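Local structure of NigD-like protein (Bacteroides vulgatus ATCC 8482, 3K6O) at residues A55-E67 with N76-Q88. The protein is of unknown function but belongs to the NigD-like family, with an N-terminal OB domain and a C-terminal beta-sandwich domain. Sequence-based numbering, arbitrary orientation.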
ATOM      1  N   ALA A  55     -13.166  -0.179 -10.065  1.00 35.60           N
ATOM      2  CA  ALA A  55     -12.193  -1.251 -10.090  1.00 35.99           C
ATOM      3  C   ALA A  55     -10.797  -0.685  -9.989  1.00 36.07           C
ATOM      4  O   ALA A  55     -10.498   0.306 -10.615  1.00 36.96           O
ATOM      5  CB  ALA A  55     -12.356  -2.040 -11.358  1.00 36.47           C
ATOM      6  N   GLY A  56      -9.959  -1.296  -9.158  1.00 36.03           N
ATOM      7  CA  GLY A  56      -8.590  -0.869  -8.978  1.00 35.47           C
ATOM      8  C   GLY A  56      -8.404   0.128  -7.858  1.00 35.61           C
ATOM      9  O   GLY A  56      -7.298   0.322  -7.408  1.00 35.75           O
ATOM     10  N   GLU A  57      -9.462   0.773  -7.392  1.00 35.22           N
ATOM     11  CA  GLU A  57      -9.300   1.640  -6.256  1.00 35.97           C
ATOM     12  C   GLU A  57      -8.933   0.799  -5.039  1.00 35.64           C
ATOM     13  O   GLU A  57      -9.410  -0.335  -4.858  1.00 35.06           O
ATOM     14  CB  GLU A  57     -10.556   2.488  -5.975  1.00 36.41           C
ATOM     15  CG  GLU A  57     -10.775   3.700  -6.911  1.00 38.81           C
ATOM     16  CD  GLU A  57     -11.914   4.604  -6.443  1.00 39.90           C
ATOM     17  OE1 GLU A  57     -11.689   5.528  -5.628  1.00 41.39           O
ATOM     18  OE2 GLU A  57     -13.050   4.372  -6.866  1.00 41.59           O
ATOM     19  N   ARG A  58      -8.129   1.392  -4.178  1.00 34.93           N
ATOM     20  CA  ARG A  58      -7.628   0.717  -3.015  1.00 34.61           C
ATOM     21  C   ARG A  58      -8.229   1.376  -1.774  1.00 34.24           C
ATOM     22  O   ARG A  58      -8.264   2.618  -1.690  1.00 33.32           O
ATOM     23  CB  ARG A  58      -6.128   0.913  -2.984  1.00 34.94           C
ATOM     24  CG  ARG A  58      -5.433   0.111  -1.929  1.00 36.73           C
ATOM     25  CD  ARG A  58      -4.709  -1.055  -2.499  1.00 37.81           C
ATOM     26  NE  ARG A  58      -3.808  -1.699  -1.522  1.00 36.00           N
ATOM     27  CZ  ARG A  58      -3.953  -2.948  -1.073  1.00 35.37           C
ATOM     28  NH1 ARG A  58      -4.967  -3.710  -1.475  1.00 34.75           N
ATOM     29  NH2 ARG A  58      -3.065  -3.440  -0.216  1.00 33.71           N
ATOM     30  N   ILE A  59      -8.652   0.561  -0.799  1.00 32.69           N
ATOM     31  CA  ILE A  59      -9.150   1.101   0.470  1.00 31.58           C
ATOM     32  C   ILE A  59      -8.491   0.473   1.699  1.00 31.70           C
ATOM     33  O   ILE A  59      -8.015  -0.670   1.666  1.00 31.92           O
ATOM     34  CB  ILE A  59     -10.706   0.957   0.571  1.00 31.12           C
ATOM     35  CG1 ILE A  59     -11.146  -0.509   0.722  1.00 30.87           C
ATOM     36  CG2 ILE A  59     -11.341   1.565  -0.658  1.00 29.84           C
ATOM     37  CD1 ILE A  59     -12.659  -0.693   0.983  1.00 29.62           C
ATOM     38  N   PHE A  60      -8.510   1.221   2.798  1.00 31.46           N
ATOM     39  CA  PHE A  60      -8.186   0.710   4.125  1.00 30.99           C
ATOM     40  C   PHE A  60      -9.537   0.729   4.834  1.00 31.92           C
ATOM     41  O   PHE A  60     -10.115   1.798   5.103  1.00 31.53           O
ATOM     42  CB  PHE A  60      -7.138   1.625   4.772  1.00 30.62           C
ATOM     43  CG  PHE A  60      -6.564   1.122   6.062  1.00 31.18           C
ATOM     44  CD1 PHE A  60      -6.068  -0.165   6.186  1.00 33.29           C
ATOM     45  CD2 PHE A  60      -6.454   1.967   7.147  1.00 34.94           C
ATOM     46  CE1 PHE A  60      -5.503  -0.605   7.397  1.00 32.90           C
ATOM     47  CE2 PHE A  60      -5.899   1.538   8.350  1.00 34.52           C
ATOM     48  CZ  PHE A  60      -5.414   0.265   8.472  1.00 32.16           C
ATOM     49  N   GLY A  61     -10.077  -0.456   5.083  1.00 32.40           N
ATOM     50  CA  GLY A  61     -11.470  -0.573   5.448  1.00 32.01           C
ATOM     51  C   GLY A  61     -11.752  -1.250   6.761  1.00 32.12           C
ATOM     52  O   GLY A  61     -10.876  -1.869   7.349  1.00 32.30           O
ATOM     53  N   ASN A  62     -13.004  -1.094   7.201  1.00 31.38           N
ATOM     54  CA  ASN A  62     -13.541  -1.672   8.412  1.00 31.28           C
ATOM     55  C   ASN A  62     -14.710  -2.607   8.043  1.00 31.24           C
ATOM     56  O   ASN A  62     -15.756  -2.131   7.654  1.00 31.05           O
ATOM     57  CB  ASN A  62     -14.024  -0.533   9.330  1.00 31.35           C
ATOM     58  CG  ASN A  62     -14.609  -1.021  10.622  1.00 31.53           C
ATOM     59  OD1 ASN A  62     -15.096  -2.151  10.726  1.00 32.48           O
ATOM     60  ND2 ASN A  62     -14.585  -0.162  11.628  1.00 34.89           N
ATOM     61  N   TYR A  63     -14.511  -3.917   8.182  1.00 31.13           N
ATOM     62  CA  TYR A  63     -15.474  -4.940   7.765  1.00 31.01           C
ATOM     63  C   TYR A  63     -15.966  -5.753   8.935  1.00 31.57           C
ATOM     64  O   TYR A  63     -15.233  -5.973   9.899  1.00 31.61           O
ATOM     65  CB  TYR A  63     -14.838  -5.896   6.727  1.00 31.66           C
ATOM     66  CG  TYR A  63     -13.845  -5.213   5.823  1.00 29.82           C
ATOM     67  CD1 TYR A  63     -14.261  -4.215   4.941  1.00 30.64           C
ATOM     68  CD2 TYR A  63     -12.502  -5.527   5.867  1.00 32.86           C
ATOM     69  CE1 TYR A  63     -13.365  -3.538   4.117  1.00 30.08           C
ATOM     70  CE2 TYR A  63     -11.565  -4.850   5.030  1.00 31.42           C
ATOM     71  CZ  TYR A  63     -12.022  -3.853   4.170  1.00 30.70           C
ATOM     72  OH  TYR A  63     -11.164  -3.169   3.361  1.00 29.38           O
ATOM     73  N   SER A  64     -17.224  -6.192   8.835  1.00 31.34           N
ATOM     74  CA  SER A  64     -17.788  -7.222   9.677  1.00 31.14           C
ATOM     75  C   SER A  64     -18.154  -8.400   8.809  1.00 31.60           C
ATOM     76  O   SER A  64     -18.954  -8.279   7.863  1.00 31.82           O
ATOM     77  CB  SER A  64     -19.062  -6.740  10.381  1.00 30.84           C
ATOM     78  OG  SER A  64     -18.814  -5.678  11.285  1.00 29.65           O
ATOM     79  N   PHE A  65     -17.598  -9.552   9.123  1.00 31.94           N
ATOM     80  CA  PHE A  65     -17.846 -10.722   8.311  1.00 33.23           C
ATOM     81  C   PHE A  65     -19.101 -11.381   8.829  1.00 33.54           C
ATOM     82  O   PHE A  65     -19.101 -11.893   9.934  1.00 33.68           O
ATOM     83  CB  PHE A  65     -16.643 -11.673   8.355  1.00 33.80           C
ATOM     84  CG  PHE A  65     -15.452 -11.135   7.676  1.00 34.66           C
ATOM     85  CD1 PHE A  65     -14.661 -10.188   8.293  1.00 37.42           C
ATOM     86  CD2 PHE A  65     -15.120 -11.544   6.414  1.00 36.81           C
ATOM     87  CE1 PHE A  65     -13.545  -9.662   7.638  1.00 38.66           C
ATOM     88  CE2 PHE A  65     -14.009 -11.020   5.766  1.00 36.29           C
ATOM     89  CZ  PHE A  65     -13.226 -10.091   6.382  1.00 36.10           C
ATOM     90  N   LEU A  66     -20.177 -11.323   8.052  1.00 34.23           N
ATOM     91  CA  LEU A  66     -21.485 -11.736   8.545  1.00 34.68           C
ATOM     92  C   LEU A  66     -21.794 -13.220   8.326  1.00 35.20           C
ATOM     93  O   LEU A  66     -22.461 -13.841   9.149  1.00 35.76           O
ATOM     94  CB  LEU A  66     -22.580 -10.876   7.934  1.00 34.35           C
ATOM     95  CG  LEU A  66     -22.530  -9.367   8.182  1.00 34.70           C
ATOM     96  CD1 LEU A  66     -23.610  -8.716   7.353  1.00 33.99           C
ATOM     97  CD2 LEU A  66     -22.639  -8.950   9.674  1.00 34.35           C
ATOM     98  N   GLU A  67     -21.327 -13.784   7.223  1.00 35.85           N
ATOM     99  CA  GLU A  67     -21.557 -15.199   6.930  1.00 36.49           C
ATOM    100  C   GLU A  67     -20.791 -15.629   5.672  1.00 35.97           C
ATOM    101  O   GLU A  67     -20.331 -14.784   4.879  1.00 37.51           O
ATOM    102  CB  GLU A  67     -23.063 -15.427   6.706  1.00 36.96           C
ATOM    103  CG  GLU A  67     -23.508 -14.903   5.347  1.00 38.85           C
ATOM    104  CD  GLU A  67     -24.812 -14.152   5.344  1.00 40.51           C
ATOM    105  OE1 GLU A  67     -25.550 -14.237   6.341  1.00 46.62           O
ATOM    106  OE2 GLU A  67     -25.095 -13.462   4.331  1.00 39.60           O
ATOM    107  N   ASN A  76     -19.972 -12.627   2.858  1.00 32.34           N
ATOM    108  CA  ASN A  76     -20.856 -11.480   2.768  1.00 31.54           C
ATOM    109  C   ASN A  76     -20.527 -10.615   3.957  1.00 31.17           C
ATOM    110  O   ASN A  76     -20.461 -11.123   5.079  1.00 30.73           O
ATOM    111  CB  ASN A  76     -22.319 -11.893   2.837  1.00 31.29           C
ATOM    112  CG  ASN A  76     -22.749 -12.715   1.655  1.00 31.40           C
ATOM    113  OD1 ASN A  76     -22.221 -12.555   0.535  1.00 27.68           O
ATOM    114  ND2 ASN A  76     -23.744 -13.591   1.882  1.00 26.41           N
ATOM    115  N   ILE A  77     -20.302  -9.322   3.717  1.00 30.74           N
ATOM    116  CA  ILE A  77     -19.856  -8.419   4.772  1.00 30.57           C
ATOM    117  C   ILE A  77     -20.729  -7.185   4.942  1.00 30.44           C
ATOM    118  O   ILE A  77     -21.521  -6.835   4.062  1.00 30.55           O
ATOM    119  CB  ILE A  77     -18.368  -7.953   4.548  1.00 30.78           C
ATOM    120  CG1 ILE A  77     -18.246  -7.039   3.314  1.00 32.17           C
ATOM    121  CG2 ILE A  77     -17.460  -9.157   4.370  1.00 30.47           C
ATOM    122  CD1 ILE A  77     -17.049  -6.075   3.317  1.00 32.17           C
ATOM    123  N   ARG A  78     -20.570  -6.537   6.098  1.00 29.72           N
ATOM    124  CA  ARG A  78     -21.010  -5.177   6.293  1.00 29.46           C
ATOM    125  C   ARG A  78     -19.770  -4.296   6.155  1.00 29.25           C
ATOM    126  O   ARG A  78     -18.747  -4.529   6.822  1.00 29.93           O
ATOM    127  CB  ARG A  78     -21.638  -4.967   7.686  1.00 29.30           C
ATOM    128  CG  ARG A  78     -21.967  -3.539   7.966  1.00 29.93           C
ATOM    129  CD  ARG A  78     -22.846  -3.334   9.156  1.00 32.53           C
ATOM    130  NE  ARG A  78     -22.313  -3.915  10.371  1.00 34.09           N
ATOM    131  CZ  ARG A  78     -22.829  -4.966  11.010  1.00 36.58           C
ATOM    132  NH1 ARG A  78     -23.901  -5.611  10.553  1.00 37.02           N
ATOM    133  NH2 ARG A  78     -22.253  -5.388  12.120  1.00 38.05           N
ATOM    134  N   LEU A  79     -19.869  -3.285   5.313  1.00 28.55           N
ATOM    135  CA  LEU A  79     -18.802  -2.312   5.151  1.00 29.27           C
ATOM    136  C   LEU A  79     -19.090  -1.170   6.118  1.00 29.37           C
ATOM    137  O   LEU A  79     -19.963  -0.359   5.850  1.00 28.96           O
ATOM    138  CB  LEU A  79     -18.755  -1.811   3.706  1.00 29.11           C
ATOM    139  CG  LEU A  79     -17.733  -0.725   3.388  1.00 28.29           C
ATOM    140  CD1 LEU A  79     -16.279  -1.207   3.676  1.00 27.38           C
ATOM    141  CD2 LEU A  79     -17.886  -0.262   1.947  1.00 26.93           C
ATOM    142  N   ASN A  80     -18.376  -1.149   7.252  1.00 29.37           N
ATOM    143  CA  ASN A  80     -18.620  -0.179   8.333  1.00 30.04           C
ATOM    144  C   ASN A  80     -18.020   1.203   8.048  1.00 30.64           C
ATOM    145  O   ASN A  80     -18.567   2.198   8.455  1.00 31.25           O
ATOM    146  CB  ASN A  80     -18.068  -0.687   9.678  1.00 29.69           C
ATOM    147  CG  ASN A  80     -18.641  -2.041  10.102  1.00 30.42           C
ATOM    148  OD1 ASN A  80     -19.852  -2.261  10.054  1.00 28.11           O
ATOM    149  ND2 ASN A  80     -17.761  -2.949  10.534  1.00 30.25           N
ATOM    150  N   ASP A  81     -16.914   1.252   7.328  1.00 31.43           N
ATOM    151  CA  ASP A  81     -16.152   2.478   7.112  1.00 32.28           C
ATOM    152  C   ASP A  81     -14.972   2.139   6.241  1.00 32.92           C
ATOM    153  O   ASP A  81     -14.583   0.959   6.133  1.00 32.95           O
ATOM    154  CB  ASP A  81     -15.611   3.012   8.443  1.00 32.89           C
ATOM    155  CG  ASP A  81     -15.221   4.469   8.390  1.00 32.84           C
ATOM    156  OD1 ASP A  81     -15.368   5.125   7.351  1.00 33.67           O
ATOM    157  OD2 ASP A  81     -14.728   4.954   9.420  1.00 34.84           O
ATOM    158  N   TYR A  82     -14.403   3.160   5.613  1.00 32.76           N
ATOM    159  CA  TYR A  82     -13.117   3.003   4.977  1.00 33.25           C
ATOM    160  C   TYR A  82     -12.508   4.356   4.655  1.00 33.73           C
ATOM    161  O   TYR A  82     -13.150   5.399   4.796  1.00 33.79           O
ATOM    162  CB  TYR A  82     -13.248   2.169   3.699  1.00 32.77           C
ATOM    163  CG  TYR A  82     -14.066   2.831   2.616  1.00 32.50           C
ATOM    164  CD1 TYR A  82     -15.429   2.725   2.608  1.00 33.18           C
ATOM    165  CD2 TYR A  82     -13.469   3.572   1.612  1.00 32.07           C
ATOM    166  CE1 TYR A  82     -16.170   3.334   1.641  1.00 31.92           C
ATOM    167  CE2 TYR A  82     -14.216   4.182   0.643  1.00 30.80           C
ATOM    168  CZ  TYR A  82     -15.568   4.059   0.678  1.00 30.46           C
ATOM    169  OH  TYR A  82     -16.340   4.621  -0.292  1.00 31.70           O
ATOM    170  N   THR A  83     -11.255   4.332   4.232  1.00 34.81           N
ATOM    171  CA  THR A  83     -10.637   5.506   3.636  1.00 35.05           C
ATOM    172  C   THR A  83      -9.942   5.106   2.355  1.00 35.08           C
ATOM    173  O   THR A  83      -9.513   3.955   2.211  1.00 36.32           O
ATOM    174  CB  THR A  83      -9.670   6.214   4.602  1.00 35.66           C
ATOM    175  OG1 THR A  83      -9.287   7.473   4.032  1.00 35.59           O
ATOM    176  CG2 THR A  83      -8.413   5.362   4.880  1.00 34.86           C
ATOM    177  N   LEU A  84      -9.886   6.019   1.391  1.00 35.14           N
ATOM    178  CA  LEU A  84      -9.215   5.734   0.130  1.00 35.02           C
ATOM    179  C   LEU A  84      -7.720   5.739   0.322  1.00 34.48           C
ATOM    180  O   LEU A  84      -7.165   6.601   0.999  1.00 34.60           O
ATOM    181  CB  LEU A  84      -9.577   6.757  -0.944  1.00 35.36           C
ATOM    182  CG  LEU A  84     -10.982   6.603  -1.526  1.00 37.43           C
ATOM    183  CD1 LEU A  84     -11.277   7.764  -2.495  1.00 37.00           C
ATOM    184  CD2 LEU A  84     -11.140   5.231  -2.207  1.00 36.98           C
ATOM    185  N   VAL A  85      -7.060   4.791  -0.315  1.00 34.87           N
ATOM    186  CA  VAL A  85      -5.598   4.721  -0.293  1.00 34.07           C
ATOM    187  C   VAL A  85      -5.070   4.989  -1.689  1.00 33.80           C
ATOM    188  O   VAL A  85      -5.403   4.288  -2.616  1.00 34.02           O
ATOM    189  CB  VAL A  85      -5.143   3.371   0.239  1.00 34.91           C
ATOM    190  CG1 VAL A  85      -3.616   3.220   0.102  1.00 35.30           C
ATOM    191  CG2 VAL A  85      -5.633   3.195   1.723  1.00 33.25           C
ATOM    192  N   PRO A  86      -4.239   6.028  -1.856  1.00 33.34           N
ATOM    193  CA  PRO A  86      -3.702   6.263  -3.187  1.00 33.47           C
ATOM    194  C   PRO A  86      -2.815   5.123  -3.673  1.00 33.18           C
ATOM    195  O   PRO A  86      -2.080   4.542  -2.887  1.00 32.79           O
ATOM    196  CB  PRO A  86      -2.873   7.567  -3.045  1.00 34.08           C
ATOM    197  CG  PRO A  86      -2.866   7.926  -1.606  1.00 34.62           C
ATOM    198  CD  PRO A  86      -3.893   7.084  -0.885  1.00 34.08           C
ATOM    199  N   VAL A  87      -2.899   4.817  -4.961  1.00 33.38           N
ATOM    200  CA  VAL A  87      -2.118   3.774  -5.581  1.00 33.64           C
ATOM    201  C   VAL A  87      -1.134   4.463  -6.484  1.00 34.54           C
ATOM    202  O   VAL A  87      -1.560   5.250  -7.323  1.00 34.61           O
ATOM    203  CB  VAL A  87      -2.991   2.807  -6.406  1.00 34.07           C
ATOM    204  CG1 VAL A  87      -2.071   1.844  -7.170  1.00 32.61           C
ATOM    205  CG2 VAL A  87      -3.916   1.998  -5.479  1.00 33.08           C
ATOM    206  N   GLN A  88       0.172   4.217  -6.278  1.00 35.10           N
ATOM    207  CA  GLN A  88       1.246   4.827  -7.082  1.00 35.29           C
ATOM    208  C   GLN A  88       2.011   3.788  -7.876  1.00 35.15           C
ATOM    209  O   GLN A  88       2.154   2.627  -7.459  1.00 35.73           O
ATOM    210  CB  GLN A  88       2.236   5.656  -6.222  1.00 35.48           C
ATOM    211  CG  GLN A  88       1.703   6.974  -5.807  1.00 37.59           C
ATOM    212  CD  GLN A  88       2.699   7.850  -5.056  1.00 40.65           C
ATOM    213  OE1 GLN A  88       3.895   8.022  -5.451  1.00 42.19           O
ATOM    214  NE2 GLN A  88       2.213   8.437  -3.987  1.00 35.98           N
TER
HETATM  215  O   HOH W   1      -7.143   4.074  -4.628  1.00 30.68           O
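Tyr63 packs against Ile77 and Leu79 on one face of this strand pair. Leu79 CD1 sits at the edge of the Tyr63 ring, 3.8 Å from CE1. Ile77 CD1 lies 3.7 Å from Tyr63 CD1, with the two side chains running the same way. The other branch, Ile77 CG2, touches Phe65 CD2. Gly61 leaves room for the tyrosine to lie along the strand, because a CB there would collide with Tyr63 OH. That hydroxyl bonds to the backbone oxygen of Ala18. With CG between its backbone N and carbonyl carbon (chi1 65°), the Tyr82 ring is brought against Ile59, whose CG2 lies 3.7 Å from Tyr82 CD2. Phe60 and Val85 pack on the other face, through CB and CG2.

Strands 58-66 and 76-85 form an antiparallel beta hairpin in the N-terminal OB domain. Strand 16-23 pairs with the far side of 58-66. Two classic bulges interrupt the ladder: Asn80 and Asp81 face Asn62, and Leu66 and Glu67 face Asn76.

At the first bulge the side-chain amide of Asn80 reaches across to strand 58-66 and bridges two of its side chains. Its ND2 donates to Asn62 OD1 at 2.8 Å and to Ser64 OG at 3.0 Å, both nearly in its own plane. The Asn62 amide stands almost upright to it, 87° apart, and receives the bond from above its carbonyl plane. Asn80 OD1 accepts from Arg78 NE, in the guanidinium plane. Ser64 CB lies over one face of that guanidinium, and Arg78 NH1 bonds to Gln45. Replacing Asn80 with a leucine would probably leave Asn62 OD1 and Ser64 OG without this shared donor and Arg78 NE without its acceptor. At the outer end, Asn76 ND2 donates to the anti lone pair of Glu67 OE2 at 2.8 Å, and also bonds to Glu70.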